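Local coordinates for putative electron transport related protein (Corynebacterium diphtheriae, PDB 4PQ1) that probably works as a thioredoxin-like thiol-disulfide oxidoreductase of the DsbF type, forming or reducing disulfide bonds in other proteins, at residues 106-110 with 111-115; 15-18 with 19-22; 81-84 with 85-88. All coordinates share one frame; numbering follows the deposited sequence.

Contact 1: residues 106-110 with 111-115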
# COMPACT_ATOMS: atom_id res chain seq x y z
N ILE A 106 6.99 5.39 -0.95
CA ILE A 106 8.04 5.14 -1.91
C ILE A 106 7.74 5.92 -3.19
O ILE A 106 6.64 5.83 -3.74
CB ILE A 106 8.18 3.65 -2.23
CG1 ILE A 106 8.59 2.90 -0.96
CG2 ILE A 106 9.16 3.44 -3.36
CD1 ILE A 106 8.81 1.45 -1.20
N TYR A 107 8.71 6.71 -3.65
CA TYR A 107 8.52 7.43 -4.91
C TYR A 107 8.86 6.55 -6.10
O TYR A 107 10.03 6.28 -6.39
CB TYR A 107 9.35 8.72 -4.92
CG TYR A 107 9.13 9.55 -6.16
CD1 TYR A 107 7.90 10.17 -6.39
CD2 TYR A 107 10.14 9.73 -7.10
CE1 TYR A 107 7.70 10.94 -7.52
CE2 TYR A 107 9.94 10.48 -8.22
CZ TYR A 107 8.72 11.09 -8.43
OH TYR A 107 8.51 11.84 -9.56
N ASP A 108 7.84 6.11 -6.82
CA ASP A 108 8.03 5.09 -7.84
C ASP A 108 7.18 5.42 -9.07
O ASP A 108 6.16 4.77 -9.31
CB ASP A 108 7.69 3.69 -7.24
CG ASP A 108 7.77 2.54 -8.24
OD1 ASP A 108 8.36 2.68 -9.34
OD2 ASP A 108 7.23 1.45 -7.91
N PRO A 109 7.59 6.45 -9.84
CA PRO A 109 6.74 6.91 -10.95
C PRO A 109 6.29 5.80 -11.93
O PRO A 109 5.14 5.84 -12.36
CB PRO A 109 7.62 7.94 -11.67
CG PRO A 109 8.55 8.43 -10.62
CD PRO A 109 8.82 7.25 -9.72
N PRO A 110 7.17 4.82 -12.26
CA PRO A 110 6.66 3.87 -13.25
C PRO A 110 6.11 2.58 -12.62
O PRO A 110 5.82 1.62 -13.33
CB PRO A 110 7.89 3.57 -14.09
CG PRO A 110 9.02 3.64 -13.11
CD PRO A 110 8.63 4.70 -12.09
N PHE A 111 5.99 2.58 -11.30
CA PHE A 111 5.38 1.50 -10.55
C PHE A 111 6.13 0.17 -10.76
O PHE A 111 5.53 -0.88 -10.98
CB PHE A 111 3.88 1.39 -10.93
CG PHE A 111 3.04 0.64 -9.92
CD1 PHE A 111 3.60 0.19 -8.72
CD2 PHE A 111 1.68 0.46 -10.12
CE1 PHE A 111 2.83 -0.48 -7.80
CE2 PHE A 111 0.90 -0.20 -9.18
CZ PHE A 111 1.48 -0.67 -8.03
N LYS A 112 7.45 0.24 -10.67
CA LYS A 112 8.28 -0.93 -10.82
C LYS A 112 8.01 -1.90 -9.67
O LYS A 112 8.19 -3.12 -9.81
CB LYS A 112 9.76 -0.54 -10.89
CG LYS A 112 10.20 0.02 -12.24
CD LYS A 112 11.64 0.51 -12.19
CE LYS A 112 12.12 0.95 -13.57
NZ LYS A 112 11.98 -0.13 -14.59
N THR A 113 7.56 -1.36 -8.54
CA THR A 113 7.23 -2.13 -7.35
C THR A 113 6.17 -3.20 -7.62
O THR A 113 6.11 -4.22 -6.93
CB THR A 113 6.72 -1.22 -6.22
OG1 THR A 113 7.73 -0.28 -5.88
CG2 THR A 113 6.39 -2.01 -4.98
N ALA A 114 5.34 -2.97 -8.63
CA ALA A 114 4.28 -3.92 -8.95
C ALA A 114 4.87 -5.30 -9.22
O ALA A 114 4.25 -6.32 -8.91
CB ALA A 114 3.48 -3.44 -10.16
N ALA A 115 6.08 -5.32 -9.78
CA ALA A 115 6.76 -6.55 -10.15
C ALA A 115 7.22 -7.33 -8.92
O ALA A 115 7.27 -8.57 -8.94
CB ALA A 115 7.94 -6.24 -11.05

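Contact 2: residues 15-18 with 19-22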
# COMPACT_ATOMS: atom_id res chain seq x y z
N PHE A 15 -9.13 -12.03 -0.66
CA PHE A 15 -8.64 -12.27 0.69
C PHE A 15 -7.87 -13.59 0.76
O PHE A 15 -8.22 -14.54 0.08
CB PHE A 15 -9.82 -12.27 1.66
CG PHE A 15 -10.55 -10.97 1.70
CD1 PHE A 15 -10.12 -9.96 2.55
CD2 PHE A 15 -11.63 -10.74 0.86
CE1 PHE A 15 -10.78 -8.73 2.57
CE2 PHE A 15 -12.29 -9.52 0.86
CZ PHE A 15 -11.86 -8.51 1.72
N TYR A 16 -6.82 -13.63 1.57
CA TYR A 16 -6.02 -14.85 1.69
C TYR A 16 -5.98 -15.39 3.11
O TYR A 16 -5.55 -14.72 4.07
CB TYR A 16 -4.59 -14.61 1.21
CG TYR A 16 -4.50 -14.06 -0.19
CD1 TYR A 16 -4.59 -12.69 -0.43
CD2 TYR A 16 -4.30 -14.89 -1.28
CE1 TYR A 16 -4.49 -12.17 -1.71
CE2 TYR A 16 -4.20 -14.39 -2.55
CZ TYR A 16 -4.31 -13.03 -2.77
OH TYR A 16 -4.21 -12.54 -4.05
N ASP A 17 -6.44 -16.63 3.25
CA ASP A 17 -6.27 -17.41 4.46
C ASP A 17 -4.79 -17.61 4.74
O ASP A 17 -3.99 -17.67 3.81
CB ASP A 17 -6.96 -18.75 4.32
CG ASP A 17 -8.44 -18.59 4.05
OD1 ASP A 17 -9.07 -17.73 4.71
OD2 ASP A 17 -8.96 -19.31 3.16
N GLU A 18 -4.43 -17.68 6.01
CA GLU A 18 -3.04 -17.90 6.39
C GLU A 18 -2.42 -19.04 5.59
O GLU A 18 -1.28 -18.94 5.14
CB GLU A 18 -2.95 -18.19 7.89
CG GLU A 18 -3.87 -17.33 8.73
CD GLU A 18 -3.46 -17.30 10.19
OE1 GLU A 18 -4.13 -16.61 10.99
OE2 GLU A 18 -2.46 -17.96 10.53
N GLY A 19 -3.18 -20.11 5.40
CA GLY A 19 -2.70 -21.29 4.70
C GLY A 19 -2.15 -21.03 3.31
O GLY A 19 -1.20 -21.68 2.88
N GLU A 20 -2.73 -20.06 2.61
CA GLU A 20 -2.36 -19.82 1.21
C GLU A 20 -1.46 -18.62 1.02
O GLU A 20 -1.22 -18.19 -0.11
CB GLU A 20 -3.61 -19.65 0.35
CG GLU A 20 -4.65 -18.74 0.98
CD GLU A 20 -5.93 -18.66 0.17
OE1 GLU A 20 -5.89 -18.96 -1.04
OE2 GLU A 20 -6.97 -18.31 0.76
N ARG A 21 -0.94 -18.08 2.11
CA ARG A 21 -0.16 -16.86 2.03
C ARG A 21 1.31 -17.10 1.77
O ARG A 21 1.89 -18.09 2.24
CB ARG A 21 -0.30 -16.05 3.32
CG ARG A 21 -1.58 -15.29 3.42
CD ARG A 21 -1.68 -14.58 4.75
NE ARG A 21 -3.08 -14.44 5.15
CZ ARG A 21 -3.47 -14.02 6.34
NH1 ARG A 21 -2.56 -13.68 7.23
NH2 ARG A 21 -4.76 -13.93 6.63
N ALA A 22 1.92 -16.18 1.03
CA ALA A 22 3.36 -16.18 0.82
C ALA A 22 3.85 -14.75 0.99
O ALA A 22 3.12 -13.80 0.70
CB ALA A 22 3.71 -16.73 -0.56

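Contact 3: residues 81-84 with 85-88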
# COMPACT_ATOMS: atom_id res chain seq x y z
N GLY A 81 2.93 4.26 1.39
CA GLY A 81 2.38 4.62 0.10
C GLY A 81 3.34 4.26 -0.99
O GLY A 81 4.57 4.24 -0.80
N ILE A 82 2.80 3.95 -2.16
CA ILE A 82 3.62 3.77 -3.34
C ILE A 82 3.13 4.78 -4.38
O ILE A 82 2.14 4.56 -5.07
CB ILE A 82 3.55 2.33 -3.87
CG1 ILE A 82 4.03 1.35 -2.80
CG2 ILE A 82 4.36 2.16 -5.15
CD1 ILE A 82 3.90 -0.09 -3.19
N ASN A 83 3.83 5.91 -4.46
CA ASN A 83 3.43 7.02 -5.33
C ASN A 83 3.81 6.70 -6.77
O ASN A 83 5.00 6.59 -7.09
CB ASN A 83 4.08 8.30 -4.81
CG ASN A 83 3.83 9.52 -5.70
OD1 ASN A 83 4.77 10.16 -6.14
ND2 ASN A 83 2.56 9.83 -5.96
N VAL A 84 2.80 6.48 -7.62
CA VAL A 84 3.09 6.12 -9.01
C VAL A 84 2.61 7.23 -9.97
O VAL A 84 1.69 7.98 -9.66
CB VAL A 84 2.45 4.76 -9.39
CG1 VAL A 84 2.89 3.65 -8.39
CG2 VAL A 84 0.93 4.85 -9.44
N ARG A 85 3.26 7.33 -11.13
CA ARG A 85 2.81 8.20 -12.22
C ARG A 85 2.76 9.67 -11.83
O ARG A 85 2.13 10.49 -12.50
CB ARG A 85 1.43 7.77 -12.72
CG ARG A 85 1.47 6.82 -13.90
CD ARG A 85 0.18 6.02 -14.05
NE ARG A 85 0.52 4.62 -14.14
CZ ARG A 85 -0.29 3.60 -13.88
NH1 ARG A 85 -1.55 3.80 -13.50
NH2 ARG A 85 0.18 2.37 -14.00
N ASP A 86 3.43 10.00 -10.74
CA ASP A 86 3.69 11.38 -10.39
C ASP A 86 5.12 11.70 -10.81
O ASP A 86 6.06 11.54 -10.04
CB ASP A 86 3.47 11.62 -8.90
CG ASP A 86 2.11 12.24 -8.62
OD1 ASP A 86 1.72 13.15 -9.39
OD2 ASP A 86 1.45 11.83 -7.64
N TYR A 87 5.26 12.12 -12.06
CA TYR A 87 6.57 12.36 -12.66
C TYR A 87 7.18 13.65 -12.17
O TYR A 87 8.39 13.87 -12.29
CB TYR A 87 6.46 12.35 -14.18
CG TYR A 87 5.87 11.06 -14.68
CD1 TYR A 87 6.51 9.84 -14.46
CD2 TYR A 87 4.66 11.05 -15.36
CE1 TYR A 87 5.96 8.64 -14.90
CE2 TYR A 87 4.10 9.86 -15.81
CZ TYR A 87 4.75 8.66 -15.58
OH TYR A 87 4.20 7.48 -16.03
N SER A 88 6.35 14.52 -11.62
CA SER A 88 6.87 15.69 -10.94
C SER A 88 6.73 15.43 -9.46
O SER A 88 5.61 15.41 -8.93
CB SER A 88 6.15 16.97 -11.38
OG SER A 88 6.59 17.37 -12.67
O HOH W 1 5.33 8.85 -8.67

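Contact 1: residues 106-110 with 111-115
OD2 of Asp-108 is gripped twice by Thr-113. The hydroxyl OG1 of Thr-113 gives it a hydrogen bond of 2.7 Å, coming in from above the carboxylate plane. The backbone N of Thr-113 gives it a second one of 2.9 Å, nearly straight at 163° and on the syn side, only slightly tilted from that plane. The other oxygen, OD1 of Asp-108, takes the backbone N-H of Lys-112 at 2.9 Å through its syn lone pair. One buried carboxylate thus receives three bonds from two successive residues, which fixes its rotation and satisfies both of its oxygens.

Asp-108 reaches these donors because its CG stands anti to the backbone N (chi1 176°). In Thr-113 the hydroxyl lies beside its own backbone N (chi1 -60°). This places the two donors on one side of the residue, where both reach OD2 of Asp-108. The backbone of Asp-108 joins in: its O accepts from Phe-111 N at 3.0 Å and closes a type I beta turn through Pro-109 and Pro-110.

The ring of Phe-111 turns its CD1 edge to OD2 of Asp-108 at 3.9 Å. Ala-114 CB sits over the centre of one face of this ring. On the outer side CG of Pro-110 meets CG of Lys-112 at 3.9 Å, while the ammonium end of Lys-112 leads away. Ile-82 of the neighbouring strand packs against Asp-108, Phe-111 and Thr-113.

Taking N-H groups at the entry to a short helix, the carboxylate resembles a side-chain cap. The same aspartate opens the turn that leads from edge strand 105-107 into helix 113-116 of a thioredoxin-like fold.

Contact 2: residues 15-18 with 19-22
The guanidinium of Arg-21 holds the backbone O of Tyr-16 with two nitrogens. NE of Arg-21 lies 2.7 Å from Tyr-16 O, and NH2 of Arg-21 lies 2.8 Å from the same oxygen. The grip is side-on, and the oxygen sits in the guanidinium plane. The NH2 bond runs nearly along the C=O axis, while NE comes from above the carbonyl plane. Beyond this pair, NH1 of Arg-21 forms a salt bridge with Asp-132.

Glu-20 makes a return bond to the first half of the loop. Its OE2 accepts the backbone N-H of Asp-17 at 3.1 Å, on the anti side of the carboxylate. To do so Glu-20 puts CG between its own backbone N and carbonyl carbon (chi1 45°), and the chain then runs extended. Two backbone bonds tighten the loop: Glu-20 N to Asp-17 O at 3.0 Å and Arg-21 N to Glu-18 O at 3.2 Å.

The packing is made mostly by aliphatic parts. CG of Arg-21 lies 3.8 Å from CB of Tyr-16, and CG of Glu-20 comes near the same CB. One face of the guanidinium lies against CA of Glu-18, offset toward the rim. The carboxylate of Glu-18 stays apart from the guanidinium, its OE1 5.0 Å from NH1 of Arg-21. The ring of Tyr-16 also makes an edge-to-face (T-shaped) stack with Phe-3.

Two carboxylates come close, with OD2 of Asp-17 3.3 Å from OE2 of Glu-20. Such a pair would be expected to repel and perhaps to raise the proton affinity of one acid. The N-H of Asp-17 may partly offset this repulsion at OE2 of Glu-20. Arg-21, for its part, joins the carbonyl of Tyr-16 to Asp-132.

Contact 3: residues 81-84 with 85-88
The backbone leaves strand 77-83 after an extended Val-84 and turns sharply at Arg-85, which has a positive phi of 61°. This bend brings Asp-86 back beside Asn-83. ND2 of Asn-83 donates to OD2 of Asp-86 at 2.8 Å, with a straight N-H (162°). The acceptor lies in the amide plane of Asn-83, and the bond uses the anti lone pair of OD2.

Asn-83 swings its amide away from its own N (chi1 176°) and over toward the bend. The two side chains meet at about a right angle, and their flat groups are moderately tilted to each other. CB of Asp-86 packs beside the amide, 3.4 Å from OD1 of Asn-83. A water bridges the bend. It accepts from Asp-86 N at 3.0 Å and gives a weak bond to Asn-83 O at 2.8 Å.

Arg-85 turns its side chain to another part of the chain, where NH2 bonds to the backbone O of Ala-122. Its CB stays close to the peptide of Val-84, 3.1 Å from Val-84 O. That carbonyl accepts from the indole NE1 of Trp-55. OD2 of Asp-86, a buried carboxylate oxygen, takes a second donor, Gln-54 N, from the segment just before the CxxC motif.

Strand 77-83 is an inner strand of the thioredoxin-like sheet, and the bend lies at its end, before helix 89-98. Asp-86 comes near the disulfide-bonded Cys-56 and Cys-59 without touching them. Together with its links to Gln-54 and Trp-55, this places the bend beside the CxxC region of the fold.

Overall arrangement
Following the chain from the N terminus, contact 2 comes first. It closes the loop after edge strand 13-15, on the opposite side of the chain's centre from contact 3. Contact 3 shapes the exit from strand 77-83 toward helix 89-98. Contact 1 follows and closes the turn from strand 105-107 into helix 113-116. The three lie in series; none nests in or crosses another. Contacts 1 and 3 touch, since their strands are sheet neighbours: Tyr-107 OH reaches Asp-86 O, and Phe-111 packs on Val-84. Contact 2 stands apart, its centre about 24 Å from that of contact 1, and ties the opposite edge of the sheet to the loop region around Asp-132.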